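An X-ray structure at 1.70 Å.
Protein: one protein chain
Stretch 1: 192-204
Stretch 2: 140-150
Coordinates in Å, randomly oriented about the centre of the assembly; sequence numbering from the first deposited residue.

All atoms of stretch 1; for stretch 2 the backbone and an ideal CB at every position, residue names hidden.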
# COMPACT_ATOMS: atom_id res chain seq x y z
N ILE A 192 3.13 28.71 -8.91
CA ILE A 192 2.20 27.77 -8.33
C ILE A 192 0.98 27.91 -9.16
O ILE A 192 0.63 29.02 -9.54
CB ILE A 192 1.89 27.97 -6.83
CG1 ILE A 192 1.59 29.49 -6.51
CG2 ILE A 192 3.05 27.45 -6.02
CD1 ILE A 192 0.93 29.69 -5.10
N PRO A 193 0.29 26.81 -9.50
CA PRO A 193 -0.94 26.95 -10.30
C PRO A 193 -2.08 27.51 -9.43
O PRO A 193 -2.00 27.55 -8.21
CB PRO A 193 -1.23 25.54 -10.78
CG PRO A 193 -0.55 24.66 -9.84
CD PRO A 193 0.72 25.40 -9.46
N GLU A 194 -3.16 27.89 -10.09
CA GLU A 194 -4.29 28.47 -9.42
C GLU A 194 -4.89 27.53 -8.36
O GLU A 194 -5.33 28.00 -7.32
CB GLU A 194 -5.34 28.78 -10.50
CG GLU A 194 -6.68 29.25 -9.96
CD GLU A 194 -6.60 30.55 -9.09
OE1 GLU A 194 -5.73 31.41 -9.35
OE2 GLU A 194 -7.44 30.68 -8.16
N SER A 195 -4.95 26.22 -8.65
CA SER A 195 -5.47 25.24 -7.72
C SER A 195 -4.66 25.37 -6.38
O SER A 195 -5.29 25.54 -5.34
CB SER A 195 -5.38 23.84 -8.36
OG SER A 195 -4.02 23.51 -8.64
N THR A 196 -3.34 25.36 -6.41
CA THR A 196 -2.54 25.48 -5.17
C THR A 196 -2.73 26.89 -4.51
O THR A 196 -2.87 27.00 -3.30
CB THR A 196 -1.03 25.27 -5.49
OG1 THR A 196 -0.89 23.94 -6.00
CG2 THR A 196 -0.13 25.45 -4.24
N LYS A 197 -2.73 27.96 -5.34
CA LYS A 197 -2.91 29.32 -4.81
C LYS A 197 -4.24 29.40 -4.04
O LYS A 197 -4.26 29.94 -2.95
CB LYS A 197 -2.89 30.29 -6.02
CG LYS A 197 -3.53 31.65 -5.74
CD LYS A 197 -3.44 32.56 -7.02
CE LYS A 197 -4.11 33.91 -6.77
NZ LYS A 197 -3.15 34.85 -6.13
N ALA A 198 -5.34 28.86 -4.58
CA ALA A 198 -6.63 28.99 -3.92
C ALA A 198 -6.68 28.15 -2.66
O ALA A 198 -7.34 28.55 -1.69
CB ALA A 198 -7.77 28.57 -4.88
N GLU A 199 -6.03 26.96 -2.65
CA GLU A 199 -6.11 26.15 -1.44
C GLU A 199 -5.21 26.76 -0.35
O GLU A 199 -5.56 26.68 0.83
CB GLU A 199 -5.71 24.67 -1.77
CG GLU A 199 -5.73 23.73 -0.54
CD GLU A 199 -7.14 23.58 0.09
OE1 GLU A 199 -8.14 24.10 -0.49
OE2 GLU A 199 -7.23 22.92 1.16
N LEU A 200 -4.03 27.33 -0.70
CA LEU A 200 -3.21 28.01 0.28
C LEU A 200 -4.09 29.14 0.90
O LEU A 200 -4.12 29.32 2.11
CB LEU A 200 -1.97 28.71 -0.35
CG LEU A 200 -0.83 27.76 -0.74
CD1 LEU A 200 0.19 28.51 -1.51
CD2 LEU A 200 -0.22 27.20 0.55
N LYS A 201 -4.82 29.89 0.08
CA LYS A 201 -5.66 30.95 0.68
C LYS A 201 -6.75 30.38 1.61
O LYS A 201 -7.01 30.91 2.72
CB LYS A 201 -6.40 31.74 -0.45
CG LYS A 201 -5.42 32.65 -1.20
CD LYS A 201 -6.21 33.46 -2.33
CE LYS A 201 -5.36 34.53 -3.02
NZ LYS A 201 -5.02 35.72 -2.13
N ARG A 202 -7.38 29.31 1.18
CA ARG A 202 -8.45 28.69 1.99
C ARG A 202 -7.91 28.17 3.33
O ARG A 202 -8.58 28.34 4.34
CB ARG A 202 -9.07 27.49 1.20
CG ARG A 202 -10.45 27.09 1.78
CD ARG A 202 -10.90 25.70 1.22
NE ARG A 202 -10.00 24.63 1.62
CZ ARG A 202 -10.00 24.09 2.84
NH1 ARG A 202 -9.12 23.16 3.16
NH2 ARG A 202 -10.90 24.49 3.75
N LEU A 203 -6.73 27.53 3.32
CA LEU A 203 -6.15 26.96 4.58
C LEU A 203 -5.70 28.05 5.54
O LEU A 203 -5.53 27.74 6.72
CB LEU A 203 -4.88 26.10 4.27
CG LEU A 203 -5.24 24.82 3.48
CD1 LEU A 203 -3.99 24.18 2.88
CD2 LEU A 203 -5.87 23.81 4.42
N ASN A 204 -5.44 29.26 5.03
CA ASN A 204 -4.96 30.43 5.81
C ASN A 204 -3.75 30.06 6.72
O ASN A 204 -3.78 30.23 7.94
CB ASN A 204 -6.05 30.98 6.67
CG ASN A 204 -5.61 32.43 7.13
OD1 ASN A 204 -5.04 33.18 6.31
ND2 ASN A 204 -5.77 32.78 8.32
N UNK A 140 -2.48 16.13 -10.70
CA UNK A 140 -1.90 15.89 -9.41
C UNK A 140 -2.11 17.14 -8.49
O UNK A 140 -2.28 16.96 -7.28
CB UNK A 140 -0.42 15.55 -9.56
N UNK A 141 -2.06 18.36 -9.04
CA UNK A 141 -2.24 19.59 -8.23
C UNK A 141 -3.64 19.61 -7.63
O UNK A 141 -3.76 19.90 -6.45
CB UNK A 141 -2.01 20.84 -9.07
N UNK A 142 -4.71 19.33 -8.45
CA UNK A 142 -6.06 19.35 -7.91
C UNK A 142 -6.29 18.18 -7.00
O UNK A 142 -7.09 18.30 -6.07
CB UNK A 142 -7.10 19.35 -9.04
N UNK A 143 -5.63 17.04 -7.27
CA UNK A 143 -5.82 15.90 -6.37
C UNK A 143 -5.23 16.27 -4.96
O UNK A 143 -5.87 15.94 -3.96
CB UNK A 143 -5.15 14.65 -6.94
N UNK A 144 -4.05 16.94 -4.92
CA UNK A 144 -3.48 17.32 -3.62
C UNK A 144 -4.48 18.28 -2.88
O UNK A 144 -4.63 18.20 -1.65
CB UNK A 144 -2.12 17.99 -3.81
N UNK A 145 -5.17 19.12 -3.62
CA UNK A 145 -6.15 20.02 -2.98
C UNK A 145 -7.30 19.22 -2.40
O UNK A 145 -7.79 19.54 -1.30
CB UNK A 145 -6.68 21.05 -3.98
N UNK A 146 -7.80 18.16 -3.11
CA UNK A 146 -8.92 17.44 -2.52
C UNK A 146 -8.50 16.71 -1.26
O UNK A 146 -9.31 16.53 -0.37
CB UNK A 146 -9.51 16.45 -3.53
N UNK A 147 -7.22 16.29 -1.18
CA UNK A 147 -6.72 15.60 0.01
C UNK A 147 -6.66 16.60 1.19
O UNK A 147 -7.02 16.29 2.32
CB UNK A 147 -5.34 14.99 -0.26
N UNK A 148 -6.17 17.77 0.90
CA UNK A 148 -6.04 18.88 1.85
C UNK A 148 -7.45 19.23 2.45
O UNK A 148 -7.63 19.33 3.67
CB UNK A 148 -5.42 20.10 1.16
N UNK A 149 -8.46 19.33 1.59
CA UNK A 149 -9.85 19.64 2.06
C UNK A 149 -10.40 18.55 2.88
O UNK A 149 -11.19 18.79 3.79
CB UNK A 149 -10.80 19.89 0.89
N UNK A 150 -10.00 17.31 2.60
CA UNK A 150 -10.49 16.21 3.42
C UNK A 150 -9.92 16.19 4.80
O UNK A 150 -10.69 16.00 5.77
CB UNK A 150 -10.19 14.87 2.74

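The two helices run nearly parallel, their N-to-C directions 18° apart and their axes 8.9 Å apart at closest approach. Every position of 140-150 has helical backbone angles, so the choice at each depends mainly on where its CA-to-CB bond leads.

Position 140 finds nothing of the first stretch within 5.5 Å of its ideal CB, and many residues would suit. It is R140, which makes no contact across the pair.

At position 141 the bond points toward stretch 1, and the ideal CB lies 3.4 Å from S195 OG, 4.2 Å from P193 CG and 4.5 Å from T196 OG1. The proline ring offers an apolar surface, which an aliphatic or aromatic side chain could cover. The residue is F141, with chi1 in m. P193 packs over one face of its ring, with CG 3.4 Å from F141 CD1, while T196 OG1 approaches the ring edge, 3.9 Å from the same CD1. A water donates hydrogen bonds to F141 O (3.0 Å from the water O) and to T196 OG1 (2.8 Å from it).

Position 142 points sideways, its ideal CB 4.9 Å from S195 CB. A longer polar side chain could turn back toward the serine hydroxyl, and a small one would leave room for water. The residue is E142; its end comes nearer, placing OE2 3.8 Å from S195 CB. A water bridges the two side chains, its O 2.5 Å from E142 OE2, to which it donates, and 2.9 Å from S195 OG.

Positions 143 and 144 have no neighbour from stretch 1 near their ideal CB atoms, so this interface sets little preference; they are T143 and A144.

Position 145 points toward stretch 1 where the helices lie close, its CA 6.3 Å from E199 CA. The ideal CB is 4.4 Å from E199 CB and 4.9 Å from S195 O, a setting for a compact aliphatic residue such as valine, alanine or isoleucine. V145, with chi1 in t, sets CG2 3.7 Å from E199 CB and 3.6 Å from S195 O.

Positions 146 and 147 point away, so stretch 1 sets no preference; they are E146 and I147.

Position 148 faces a carboxylate: the ideal CB is 3.4 Å from E199 OE2 and 4.7 Å from L203 CD1. A small donor, serine or threonine, would answer it. S148 donates from OG to E199 OE2 at 2.7 Å. That same oxygen accepts from R202 NH1 at 2.8 Å in a salt bridge, so serine and arginine share it.

Position 149 points sideways, where a long basic, polar or aliphatic side chain could lie along the E199-R202 pair. K149 runs its CG 3.7 Å from R202 NE and its CE 3.3 Å from E199 OE1. NZ stays 4.3 Å from E199 OE1, beyond a salt bridge, but a water joins them, donating to E199 OE1 (2.7 Å from the water O) and accepting a weak bond from K149 NZ, 3.1 Å from the water O.

Position 150 points away, so any residue would suit stretch 1; it is Q150.

Stretch 2, residues 140-150: RFETAVEISKQ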
# COMPACT_ATOMS: atom_id res chain seq x y z
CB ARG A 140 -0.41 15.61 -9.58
CG ARG A 140 0.35 16.75 -10.27
CD ARG A 140 1.81 16.29 -10.70
NE ARG A 140 1.69 15.14 -11.61
CZ ARG A 140 2.64 14.26 -11.88
NH1 ARG A 140 3.86 14.40 -11.36
NH2 ARG A 140 2.38 13.21 -12.64
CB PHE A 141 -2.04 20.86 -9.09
CG PHE A 141 -0.64 20.95 -9.59
CD1 PHE A 141 0.35 21.53 -8.82
CD2 PHE A 141 -0.29 20.39 -10.82
CE1 PHE A 141 1.68 21.56 -9.26
CE2 PHE A 141 1.04 20.41 -11.26
CZ PHE A 141 2.02 20.99 -10.47
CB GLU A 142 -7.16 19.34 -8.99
CG GLU A 142 -7.18 20.59 -9.85
CD GLU A 142 -6.13 20.57 -10.95
OE1 GLU A 142 -5.61 19.49 -11.29
OE2 GLU A 142 -5.82 21.65 -11.47
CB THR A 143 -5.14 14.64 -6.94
OG1 THR A 143 -5.99 14.17 -7.96
CG2 THR A 143 -5.01 13.49 -5.89
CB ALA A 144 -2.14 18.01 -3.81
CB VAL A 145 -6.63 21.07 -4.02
CG1 VAL A 145 -7.85 21.87 -3.46
CG2 VAL A 145 -5.47 22.05 -4.32
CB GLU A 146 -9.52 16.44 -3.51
CG GLU A 146 -10.14 17.16 -4.72
CD GLU A 146 -11.26 18.15 -4.27
OE1 GLU A 146 -11.18 19.35 -4.59
OE2 GLU A 146 -12.17 17.72 -3.56
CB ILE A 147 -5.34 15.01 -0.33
CG1 ILE A 147 -5.49 13.76 -1.28
CG2 ILE A 147 -4.65 14.53 0.99
CD1 ILE A 147 -4.11 13.36 -1.91
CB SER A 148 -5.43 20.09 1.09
OG SER A 148 -5.38 21.17 2.01
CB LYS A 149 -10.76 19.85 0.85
CG LYS A 149 -10.48 21.18 0.24
CD LYS A 149 -11.28 21.38 -1.06
CE LYS A 149 -10.96 22.78 -1.56
NZ LYS A 149 -11.62 23.12 -2.88
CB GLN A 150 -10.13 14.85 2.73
CG GLN A 150 -10.74 13.63 3.43
CD GLN A 150 -12.27 13.64 3.35
OE1 GLN A 150 -12.87 14.27 2.45
NE2 GLN A 150 -12.91 12.89 4.27
O HOH W 1 -1.56 21.39 -5.13
O HOH W 2 -3.64 22.93 -11.41
O HOH W 3 -9.29 25.21 -2.70
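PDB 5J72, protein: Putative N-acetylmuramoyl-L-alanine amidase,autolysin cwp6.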